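Local coordinates for protein taurocyamine kinase (Schistosoma mansoni, PDB 4WOD) that catalyses the reversible, magnesium-dependent transfer of phosphate from ATP to taurocyamine, as a duplicated member of the ATP:guanido phosphotransferase family, at residues A79-A82 with D83-V87; H20-T23 with K24-T28; C49-T52 with N53-P57; D29-V32 with K33-A37. The protein carries 4 engineered substitutions. All blocks are in the same frame, centred on the assembly; numbering follows the deposited sequence.

Interaction 1 (A79-A82 with D83-V87); sequences AVIA and DYHKV
Three i to i+4 backbone bonds join 79-82 to 83-87 in the last turns of helix 74-84. Asp83 N donates to Ala79 O, Tyr84 N to Val80 O at 2.9 Å, and His85 N to Ile81 O at 2.9 Å. His85 is the first residue to leave helical geometry.

The helix then ends in a Schellman motif. Lys86 is its C-prime residue and has the positive phi (52°) the motif requires. Val87 N reaches back to Ala82 O at 2.8 Å, in the carbonyl plane and on a lone pair. Lys86 N bonds to Asp83 O at 3.2 Å. The turn also brings Val87 CB to 4.2 Å from Ala82 CB, an apolar contact across the helix end.

The other side-chain contacts gather at His85. Its CD2 lies 3.9 Å from Ile81 CG2. Tyr84 CD2 sits over the centre of one imidazole face, 3.7 Å above the plane. His85 NE2 bonds to Pro269 O.

Tyr84 CG stands anti to the backbone N (chi1 -177°), and the ring extends away from 79-82. It belongs to the pocket of the bound arginine. Asp83 OD2 turns to helix 22-26, where it forms a salt bridge with Lys25 and a probable hydrogen bond with Tyr26.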
loop_
_atom_site.group_PDB
_atom_site.type_symbol
_atom_site.label_atom_id
_atom_site.label_comp_id
_atom_site.label_asym_id
_atom_site.label_seq_id
_atom_site.Cartn_x
_atom_site.Cartn_y
_atom_site.Cartn_z
ATOM N N ALA A 79 0.057 -14.556 -20.914
ATOM C CA ALA A 79 -0.238 -14.722 -19.501
ATOM C C ALA A 79 0.487 -13.659 -18.680
ATOM O O ALA A 79 -0.125 -13.008 -17.821
ATOM C CB ALA A 79 0.140 -16.122 -19.041
ATOM N N VAL A 80 1.778 -13.454 -18.961
ATOM C CA VAL A 80 2.570 -12.451 -18.248
ATOM C C VAL A 80 2.029 -11.030 -18.463
ATOM O O VAL A 80 1.939 -10.220 -17.531
ATOM C CB VAL A 80 4.063 -12.514 -18.692
ATOM C CG1 VAL A 80 4.837 -11.307 -18.197
ATOM C CG2 VAL A 80 4.711 -13.822 -18.223
ATOM N N ILE A 81 1.688 -10.735 -19.709
ATOM C CA ILE A 81 1.263 -9.396 -20.106
ATOM C C ILE A 81 -0.101 -9.065 -19.514
ATOM O O ILE A 81 -0.295 -7.983 -18.951
ATOM C CB ILE A 81 1.233 -9.271 -21.654
ATOM C CG1 ILE A 81 2.661 -9.242 -22.210
ATOM C CG2 ILE A 81 0.461 -8.032 -22.097
ATOM C CD1 ILE A 81 2.738 -9.546 -23.711
ATOM N N ALA A 82 -1.039 -10.006 -19.631
ATOM C CA ALA A 82 -2.374 -9.850 -19.053
ATOM C C ALA A 82 -2.286 -9.593 -17.547
ATOM O O ALA A 82 -2.969 -8.734 -17.019
ATOM C CB ALA A 82 -3.237 -11.083 -19.341
ATOM N N ASP A 83 -1.404 -10.316 -16.875
ATOM C CA ASP A 83 -1.185 -10.144 -15.449
ATOM C C ASP A 83 -0.587 -8.762 -15.098
ATOM O O ASP A 83 -1.174 -8.008 -14.299
ATOM C CB ASP A 83 -0.282 -11.281 -14.949
ATOM C CG ASP A 83 -0.344 -11.467 -13.440
ATOM O OD1 ASP A 83 -0.392 -10.456 -12.705
ATOM O OD2 ASP A 83 -0.341 -12.636 -12.986
ATOM N N TYR A 84 0.561 -8.428 -15.698
ATOM C CA TYR A 84 1.259 -7.176 -15.404
ATOM C C TYR A 84 0.431 -5.939 -15.740
ATOM O O TYR A 84 0.391 -4.963 -14.974
ATOM C CB TYR A 84 2.595 -7.104 -16.164
ATOM C CG TYR A 84 3.384 -5.856 -15.822
ATOM C CD1 TYR A 84 4.165 -5.796 -14.674
ATOM C CD2 TYR A 84 3.330 -4.736 -16.637
ATOM C CE1 TYR A 84 4.873 -4.646 -14.357
ATOM C CE2 TYR A 84 4.029 -3.599 -16.326
ATOM C CZ TYR A 84 4.797 -3.559 -15.193
ATOM O OH TYR A 84 5.487 -2.412 -14.900
ATOM N N HIS A 85 -0.211 -5.967 -16.899
ATOM C CA HIS A 85 -0.953 -4.800 -17.354
ATOM C C HIS A 85 -2.409 -4.824 -16.875
ATOM O O HIS A 85 -3.211 -3.959 -17.258
ATOM C CB HIS A 85 -0.881 -4.699 -18.882
ATOM C CG HIS A 85 0.463 -4.279 -19.382
ATOM N ND1 HIS A 85 0.911 -2.975 -19.307
ATOM C CD2 HIS A 85 1.469 -4.991 -19.941
ATOM C CE1 HIS A 85 2.134 -2.905 -19.801
ATOM N NE2 HIS A 85 2.492 -4.112 -20.201
ATOM N N LYS A 86 -2.723 -5.808 -16.033
ATOM C CA LYS A 86 -4.054 -5.982 -15.431
ATOM C C LYS A 86 -5.147 -5.968 -16.483
ATOM O O LYS A 86 -6.088 -5.183 -16.401
ATOM C CB LYS A 86 -4.332 -4.900 -14.383
ATOM C CG LYS A 86 -3.422 -4.964 -13.173
ATOM C CD LYS A 86 -3.261 -3.584 -12.568
ATOM C CE LYS A 86 -2.906 -3.656 -11.091
ATOM N NZ LYS A 86 -1.747 -4.561 -10.845
ATOM N N VAL A 87 -4.988 -6.826 -17.484
ATOM C CA VAL A 87 -5.917 -6.904 -18.595
ATOM C C VAL A 87 -7.026 -7.847 -18.184
ATOM O O VAL A 87 -6.770 -9.013 -17.864
ATOM C CB VAL A 87 -5.232 -7.386 -19.890
ATOM C CG1 VAL A 87 -6.240 -7.532 -21.024
ATOM C CG2 VAL A 87 -4.103 -6.430 -20.285
#

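Interaction 2 (H20-T23 with K24-T28)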
loop_
_atom_site.group_PDB
_atom_site.type_symbol
_atom_site.label_atom_id
_atom_site.label_comp_id
_atom_site.label_asym_id
_atom_site.label_seq_id
_atom_site.Cartn_x
_atom_site.Cartn_y
_atom_site.Cartn_z
ATOM N N HIS A 20 10.041 -13.878 -6.979
ATOM C CA HIS A 20 8.586 -13.817 -6.992
ATOM C C HIS A 20 8.098 -13.205 -8.297
ATOM O O HIS A 20 7.132 -12.439 -8.312
ATOM C CB HIS A 20 8.068 -12.998 -5.808
ATOM C CG HIS A 20 8.587 -13.472 -4.490
ATOM N ND1 HIS A 20 9.489 -12.749 -3.742
ATOM C CD2 HIS A 20 8.358 -14.613 -3.802
ATOM C CE1 HIS A 20 9.778 -13.417 -2.639
ATOM N NE2 HIS A 20 9.110 -14.554 -2.655
ATOM N N SER A 21 8.785 -13.529 -9.384
ATOM C CA SER A 21 8.526 -12.883 -10.671
ATOM C C SER A 21 7.281 -13.447 -11.328
ATOM O O SER A 21 6.853 -14.548 -10.994
ATOM C CB SER A 21 9.736 -13.046 -11.596
ATOM O OG SER A 21 10.152 -14.407 -11.704
ATOM N N LEU A 22 6.701 -12.712 -12.276
ATOM C CA LEU A 22 5.651 -13.294 -13.103
ATOM C C LEU A 22 6.234 -14.390 -13.991
ATOM O O LEU A 22 5.505 -15.273 -14.433
ATOM C CB LEU A 22 4.965 -12.240 -13.959
ATOM C CG LEU A 22 4.205 -11.158 -13.186
ATOM C CD1 LEU A 22 3.707 -10.057 -14.122
ATOM C CD2 LEU A 22 3.035 -11.777 -12.406
ATOM N N THR A 23 7.536 -14.325 -14.263
ATOM C CA THR A 23 8.213 -15.397 -15.013
ATOM C C THR A 23 8.128 -16.706 -14.258
ATOM O O THR A 23 7.868 -17.760 -14.828
ATOM C CB THR A 23 9.697 -15.074 -15.268
ATOM O OG1 THR A 23 9.787 -13.988 -16.193
ATOM C CG2 THR A 23 10.421 -16.284 -15.849
ATOM N N LYS A 24 8.346 -16.632 -12.958
ATOM C CA LYS A 24 8.264 -17.807 -12.109
ATOM C C LYS A 24 6.822 -18.328 -12.108
ATOM O O LYS A 24 6.578 -19.532 -12.181
ATOM C CB LYS A 24 8.721 -17.461 -10.696
ATOM C CG LYS A 24 8.627 -18.590 -9.694
ATOM C CD LYS A 24 9.338 -18.172 -8.436
ATOM C CE LYS A 24 9.276 -19.229 -7.365
ATOM N NZ LYS A 24 10.347 -19.007 -6.362
ATOM N N LYS A 25 5.877 -17.395 -12.090
ATOM C CA LYS A 25 4.462 -17.729 -11.995
ATOM C C LYS A 25 3.977 -18.493 -13.212
ATOM O O LYS A 25 3.238 -19.461 -13.082
ATOM C CB LYS A 25 3.648 -16.453 -11.801
ATOM C CG LYS A 25 2.174 -16.666 -11.555
ATOM C CD LYS A 25 1.564 -15.388 -10.999
ATOM C CE LYS A 25 0.053 -15.415 -11.011
ATOM N NZ LYS A 25 -0.463 -14.083 -10.563
ATOM N N TYR A 26 4.423 -18.094 -14.398
ATOM C CA TYR A 26 3.860 -18.663 -15.610
ATOM C C TYR A 26 4.789 -19.615 -16.362
ATOM O O TYR A 26 4.352 -20.268 -17.319
ATOM C CB TYR A 26 3.388 -17.530 -16.527
ATOM C CG TYR A 26 2.233 -16.762 -15.912
ATOM C CD1 TYR A 26 0.984 -17.370 -15.723
ATOM C CD2 TYR A 26 2.390 -15.440 -15.501
ATOM C CE1 TYR A 26 -0.068 -16.679 -15.142
ATOM C CE2 TYR A 26 1.349 -14.741 -14.931
ATOM C CZ TYR A 26 0.115 -15.365 -14.752
ATOM O OH TYR A 26 -0.918 -14.664 -14.181
ATOM N N LEU A 27 6.045 -19.741 -15.929
ATOM C CA LEU A 27 6.951 -20.685 -16.592
ATOM C C LEU A 27 6.716 -22.101 -16.038
ATOM O O LEU A 27 7.539 -22.654 -15.292
ATOM C CB LEU A 27 8.413 -20.262 -16.429
ATOM C CG LEU A 27 9.462 -21.034 -17.239
ATOM C CD1 LEU A 27 9.118 -20.985 -18.723
ATOM C CD2 LEU A 27 10.854 -20.483 -16.997
ATOM N N THR A 28 5.577 -22.671 -16.410
ATOM C CA THR A 28 5.140 -23.957 -15.865
ATOM C C THR A 28 5.811 -25.119 -16.573
ATOM O O THR A 28 6.424 -24.949 -17.636
ATOM C CB THR A 28 3.623 -24.124 -15.974
ATOM O OG1 THR A 28 3.250 -24.272 -17.358
ATOM C CG2 THR A 28 2.913 -22.907 -15.368
#
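Ser21 OG accepts from Lys24 N at 3.1 Å, the N-cap bond of helix 22-26. The hydroxyl sits between the backbone N and the carbonyl carbon (chi1 52°), and from there it faces the amide of Lys24. It also bonds to Asn19 OD1, so the capping hydroxyl is also tied to Asn19.

The backbone bonds are few, as the helix is short. Lys25 N donates to Ser21 O at 3.2 Å and Tyr26 N to Leu22 O at 3.0 Å. Leu27 N donates to Thr23 O at 2.9 Å with a more bent angle of 136°. Leu27 has left helical geometry and is the centre of an inverse gamma turn, which leads to Thr28, the N-cap of the next helix.

The apolar contacts run along one flank. Leu22 and Lys25 lie side by side and point the same way, with Leu22 CD2 4.1 Å from Lys25 CD. Leu22 CD2 is also 4.2 Å from Tyr26 CE2. Lys25 CG lies over the centre of one face of the Tyr26 ring, 3.9 Å above the plane.

The polar ends serve other parts of the domain. Lys25 NZ forms a salt bridge with Asp83 OD2, and Tyr26 OH makes a probable, very short hydrogen bond to the same oxygen. Thr23 OG1 bonds to Asn53 OD1, and Lys24 NZ to Asn19 O. Packing of Leu22, Lys25 and Tyr26 is consistent with directing two polar groups at one carboxylate, which they would probably stabilise as an anion.

Interaction 3 (C49-T52 with N53-P57)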
loop_
_atom_site.group_PDB
_atom_site.type_symbol
_atom_site.label_atom_id
_atom_site.label_comp_id
_atom_site.label_asym_id
_atom_site.label_seq_id
_atom_site.Cartn_x
_atom_site.Cartn_y
_atom_site.Cartn_z
ATOM N N CYS A 49 14.833 -15.454 -23.340
ATOM C CA CYS A 49 13.878 -14.500 -22.752
ATOM C C CYS A 49 13.877 -14.475 -21.217
ATOM O O CYS A 49 13.745 -13.412 -20.623
ATOM C CB CYS A 49 12.446 -14.797 -23.211
ATOM S SG CYS A 49 12.115 -14.717 -24.982
ATOM N N VAL A 50 13.988 -15.645 -20.591
ATOM C CA VAL A 50 13.829 -15.767 -19.135
ATOM C C VAL A 50 15.143 -15.846 -18.367
ATOM O O VAL A 50 15.157 -15.865 -17.127
ATOM C CB VAL A 50 12.984 -17.024 -18.760
ATOM C CG1 VAL A 50 11.568 -16.907 -19.319
ATOM C CG2 VAL A 50 13.666 -18.308 -19.251
ATOM N N ASN A 51 16.240 -15.896 -19.104
ATOM C CA ASN A 51 17.567 -16.028 -18.530
ATOM C C ASN A 51 17.837 -15.031 -17.405
ATOM O O ASN A 51 18.306 -15.408 -16.336
ATOM C CB ASN A 51 18.617 -15.867 -19.623
ATOM C CG ASN A 51 20.001 -16.237 -19.145
ATOM O OD1 ASN A 51 20.289 -17.408 -18.904
ATOM N ND2 ASN A 51 20.858 -15.249 -18.998
ATOM N N THR A 52 17.510 -13.762 -17.631
ATOM C CA THR A 52 17.810 -12.739 -16.626
ATOM C C THR A 52 17.038 -12.992 -15.316
ATOM O O THR A 52 17.500 -12.617 -14.231
ATOM C CB THR A 52 17.505 -11.309 -17.163
ATOM O OG1 THR A 52 18.241 -10.331 -16.411
ATOM C CG2 THR A 52 16.000 -11.006 -17.087
ATOM N N ASN A 53 15.890 -13.657 -15.396
ATOM C CA ASN A 53 15.126 -13.938 -14.178
ATOM C C ASN A 53 15.833 -14.943 -13.283
ATOM O O ASN A 53 15.694 -14.901 -12.062
ATOM C CB ASN A 53 13.734 -14.446 -14.507
ATOM C CG ASN A 53 12.902 -13.418 -15.228
ATOM O OD1 ASN A 53 12.512 -13.620 -16.382
ATOM N ND2 ASN A 53 12.611 -12.307 -14.550
ATOM N N ALA A 54 16.569 -15.854 -13.896
ATOM C CA ALA A 54 17.300 -16.875 -13.145
ATOM C C ALA A 54 18.388 -16.278 -12.265
ATOM O O ALA A 54 18.785 -16.882 -11.272
ATOM C CB ALA A 54 17.910 -17.898 -14.099
ATOM N N TYR A 55 18.897 -15.107 -12.640
ATOM C CA TYR A 55 20.049 -14.540 -11.948
ATOM C C TYR A 55 19.704 -13.263 -11.217
ATOM O O TYR A 55 20.453 -12.828 -10.360
ATOM C CB TYR A 55 21.190 -14.304 -12.931
ATOM C CG TYR A 55 21.547 -15.594 -13.616
ATOM C CD1 TYR A 55 22.128 -16.638 -12.902
ATOM C CD2 TYR A 55 21.260 -15.796 -14.955
ATOM C CE1 TYR A 55 22.432 -17.841 -13.518
ATOM C CE2 TYR A 55 21.560 -16.996 -15.581
ATOM C CZ TYR A 55 22.140 -18.011 -14.858
ATOM O OH TYR A 55 22.448 -19.194 -15.480
ATOM N N ASN A 56 18.569 -12.673 -11.560
ATOM C CA ASN A 56 18.106 -11.476 -10.875
ATOM C C ASN A 56 16.714 -11.682 -10.274
ATOM O O ASN A 56 15.699 -11.375 -10.902
ATOM C CB ASN A 56 18.116 -10.297 -11.843
ATOM C CG ASN A 56 19.493 -10.058 -12.434
ATOM O OD1 ASN A 56 19.820 -10.569 -13.512
ATOM N ND2 ASN A 56 20.321 -9.304 -11.715
ATOM N N PRO A 57 16.662 -12.201 -9.035
ATOM C CA PRO A 57 15.359 -12.523 -8.441
ATOM C C PRO A 57 14.442 -11.312 -8.217
ATOM O O PRO A 57 13.237 -11.501 -8.067
ATOM C CB PRO A 57 15.734 -13.184 -7.104
ATOM C CG PRO A 57 17.143 -12.744 -6.826
ATOM C CD PRO A 57 17.794 -12.553 -8.161
HETATM O O HOH W 1 22.074 -19.219 -18.444
#
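This is a local contact within the last turns of helix 46-55, a largely buried helix of the N-terminal domain, packed against helices 6-14, 74-84 and 190-194. Its backbone bonds are mostly i to i+3. Asn53 N donates to Val50 O at 2.9 Å, from well above the carbonyl plane. Ala54 N makes a weak bond to Asn51 O. Thr52 O takes two donors: Tyr55 N at 3.3 Å, above its plane, and Asn56 N at 2.9 Å, nearly along the C=O axis.

Asn51 and Tyr55 form the main side-chain pair. The amide meets the ring at its edge, with the two planes 63° apart and Asn51 OD1 3.6 Å from Tyr55 CE2. A water at their ends donates to Asn51 OD1 at 2.6 Å and lies 3.0 Å from Tyr55 OH.

Asn51 ND2 bonds to Asp194 O and Thr52 OG1 to Val191 O. Asn53 bonds through OD1 to Thr23 and through ND2 to Leu61 O. Leu61 lines the pocket of the bound arginine; the Asn53 side chain is about 6 Å from that arginine. The i to i+3 bonds give a 3-10-like last turn at the C-terminal end of the helix, near the arginine pocket.

Interaction 4 (D29-V32 with K33-A37)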
loop_
_atom_site.group_PDB
_atom_site.type_symbol
_atom_site.label_atom_id
_atom_site.label_comp_id
_atom_site.label_asym_id
_atom_site.label_seq_id
_atom_site.Cartn_x
_atom_site.Cartn_y
_atom_site.Cartn_z
ATOM N N ASP A 29 5.690 -26.304 -15.981
ATOM C CA ASP A 29 6.152 -27.529 -16.622
ATOM C C ASP A 29 5.581 -27.655 -18.043
ATOM O O ASP A 29 6.310 -27.983 -18.979
ATOM C CB ASP A 29 5.778 -28.768 -15.785
ATOM C CG ASP A 29 6.599 -28.886 -14.497
ATOM O OD1 ASP A 29 7.551 -28.095 -14.311
ATOM O OD2 ASP A 29 6.307 -29.779 -13.674
ATOM N N ASP A 30 4.293 -27.378 -18.214
ATOM C CA ASP A 30 3.681 -27.549 -19.531
ATOM C C ASP A 30 4.270 -26.560 -20.531
ATOM O O ASP A 30 4.477 -26.890 -21.703
ATOM C CB ASP A 30 2.161 -27.377 -19.458
ATOM C CG ASP A 30 1.479 -28.528 -18.739
ATOM O OD1 ASP A 30 2.153 -29.556 -18.492
ATOM O OD2 ASP A 30 0.273 -28.405 -18.433
ATOM N N ILE A 31 4.522 -25.345 -20.058
ATOM C CA ILE A 31 5.088 -24.301 -20.908
ATOM C C ILE A 31 6.502 -24.682 -21.359
ATOM O O ILE A 31 6.855 -24.543 -22.526
ATOM C CB ILE A 31 5.116 -22.934 -20.177
ATOM C CG1 ILE A 31 3.714 -22.298 -20.163
ATOM C CG2 ILE A 31 6.154 -21.994 -20.817
ATOM C CD1 ILE A 31 3.183 -21.861 -21.560
ATOM N N VAL A 32 7.306 -25.175 -20.426
ATOM C CA VAL A 32 8.658 -25.637 -20.750
ATOM C C VAL A 32 8.621 -26.772 -21.765
ATOM O O VAL A 32 9.388 -26.786 -22.733
ATOM C CB VAL A 32 9.409 -26.098 -19.488
ATOM C CG1 VAL A 32 10.711 -26.836 -19.848
ATOM C CG2 VAL A 32 9.701 -24.917 -18.592
ATOM N N LYS A 33 7.719 -27.722 -21.545
ATOM C CA LYS A 33 7.584 -28.876 -22.434
ATOM C C LYS A 33 7.191 -28.447 -23.840
ATOM O O LYS A 33 7.694 -28.969 -24.831
ATOM C CB LYS A 33 6.548 -29.844 -21.877
ATOM C CG LYS A 33 6.545 -31.195 -22.548
ATOM C CD LYS A 33 6.023 -32.239 -21.568
ATOM C CE LYS A 33 6.785 -32.138 -20.247
ATOM N NZ LYS A 33 6.076 -32.787 -19.103
ATOM N N LYS A 34 6.290 -27.476 -23.917
ATOM C CA LYS A 34 5.821 -26.992 -25.204
ATOM C C LYS A 34 6.913 -26.262 -25.993
ATOM O O LYS A 34 7.032 -26.452 -27.198
ATOM C CB LYS A 34 4.620 -26.069 -25.011
ATOM C CG LYS A 34 4.043 -25.563 -26.315
ATOM C CD LYS A 34 2.721 -24.852 -26.085
ATOM C CE LYS A 34 2.010 -24.651 -27.415
ATOM N NZ LYS A 34 0.823 -23.787 -27.257
ATOM N N TYR A 35 7.711 -25.433 -25.316
ATOM C CA TYR A 35 8.576 -24.485 -26.018
ATOM C C TYR A 35 10.087 -24.736 -25.961
ATOM O O TYR A 35 10.855 -23.947 -26.494
ATOM C CB TYR A 35 8.313 -23.084 -25.480
ATOM C CG TYR A 35 6.933 -22.518 -25.796
ATOM C CD1 TYR A 35 6.435 -22.510 -27.098
ATOM C CD2 TYR A 35 6.153 -21.959 -24.789
ATOM C CE1 TYR A 35 5.180 -21.977 -27.379
ATOM C CE2 TYR A 35 4.901 -21.419 -25.062
ATOM C CZ TYR A 35 4.426 -21.426 -26.354
ATOM O OH TYR A 35 3.193 -20.873 -26.608
ATOM N N GLN A 36 10.532 -25.817 -25.334
ATOM C CA GLN A 36 11.967 -25.912 -25.039
ATOM C C GLN A 36 12.839 -26.117 -26.288
ATOM O O GLN A 36 14.050 -25.925 -26.219
ATOM C CB GLN A 36 12.235 -27.037 -24.039
ATOM C CG GLN A 36 11.660 -28.355 -24.468
ATOM C CD GLN A 36 12.024 -29.490 -23.529
ATOM O OE1 GLN A 36 12.668 -29.284 -22.492
ATOM N NE2 GLN A 36 11.626 -30.705 -23.899
ATOM N N ALA A 37 12.232 -26.497 -27.413
ATOM C CA ALA A 37 12.972 -26.649 -28.661
ATOM C C ALA A 37 12.539 -25.623 -29.699
ATOM O O ALA A 37 13.089 -25.581 -30.800
ATOM C CB ALA A 37 12.817 -28.077 -29.231
HETATM O O HOH W 2 4.183 -31.525 -18.287
#
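Lys33 N donates to Asp29 O at 2.9 Å, and Lys34 N to Asp30 O at the same length. These two bonds and that of Tyr35 N to Ile31 O, 3.1 Å, are the i to i+4 bonds of helix 29-35. Tyr35 N has a second, weak bond to Val32 O.

The charged groups of Asp30 and Lys33 may be bridged by water. A water donates to Asp30 OD1 at 2.8 Å, but its approach to Lys33 NZ is implausibly short, so that side of the link is doubtful. Asp30 OD1 and Lys33 NZ stay 5.1 Å apart and are not in direct contact. The Lys33 chain bends at chi3 (-51°), which carries NZ back toward the start of the helix.

Other polar ends are satisfied from outside. Asp29 OD1 receives Gln10 NE2 and forms a salt bridge with Arg14, both of helix 6-14. Lys34 NZ pairs with Asp75, and Tyr35 OH bonds to Asp75 N in helix 74-84.

On the apolar side, Ile31 CD1 lies 3.9 Å from Tyr35 CE2, while Ile31 CG2 meets the ring edge in its plane. Lys34 CG covers the centre of one ring face at 3.9 Å. Phe73 adds an edge-to-face contact.

The helix therefore divides its chemistry. Its direct charge pairs reach neighbouring helices, whereas the Asp30 and Lys33 pair on its exposed surface may be bridged by water and probably adds a weaker electrostatic attraction.

Along the chain the order is interaction 2, interaction 4, interaction 3, interaction 1. They lie in series, and none nests in or crosses another. Each is local and closes turns of its own helix, so the ties between them come from side chains. Interaction 2 is central. Its Thr28 leads directly into interaction 4 and caps that helix at Ile31 N, and Leu27 packs on Val32. Toward interaction 3, Thr23 CG2 lies 3.7 Å from Val50 CG1. Toward interaction 1, Ala79 CB lies 3.6 Å from Tyr26 CD1. Interactions 1, 3 and 4 do not touch one another. Together the four join helices 22-26, 29-35, 46-55 and 74-84 of the first N-terminal domain.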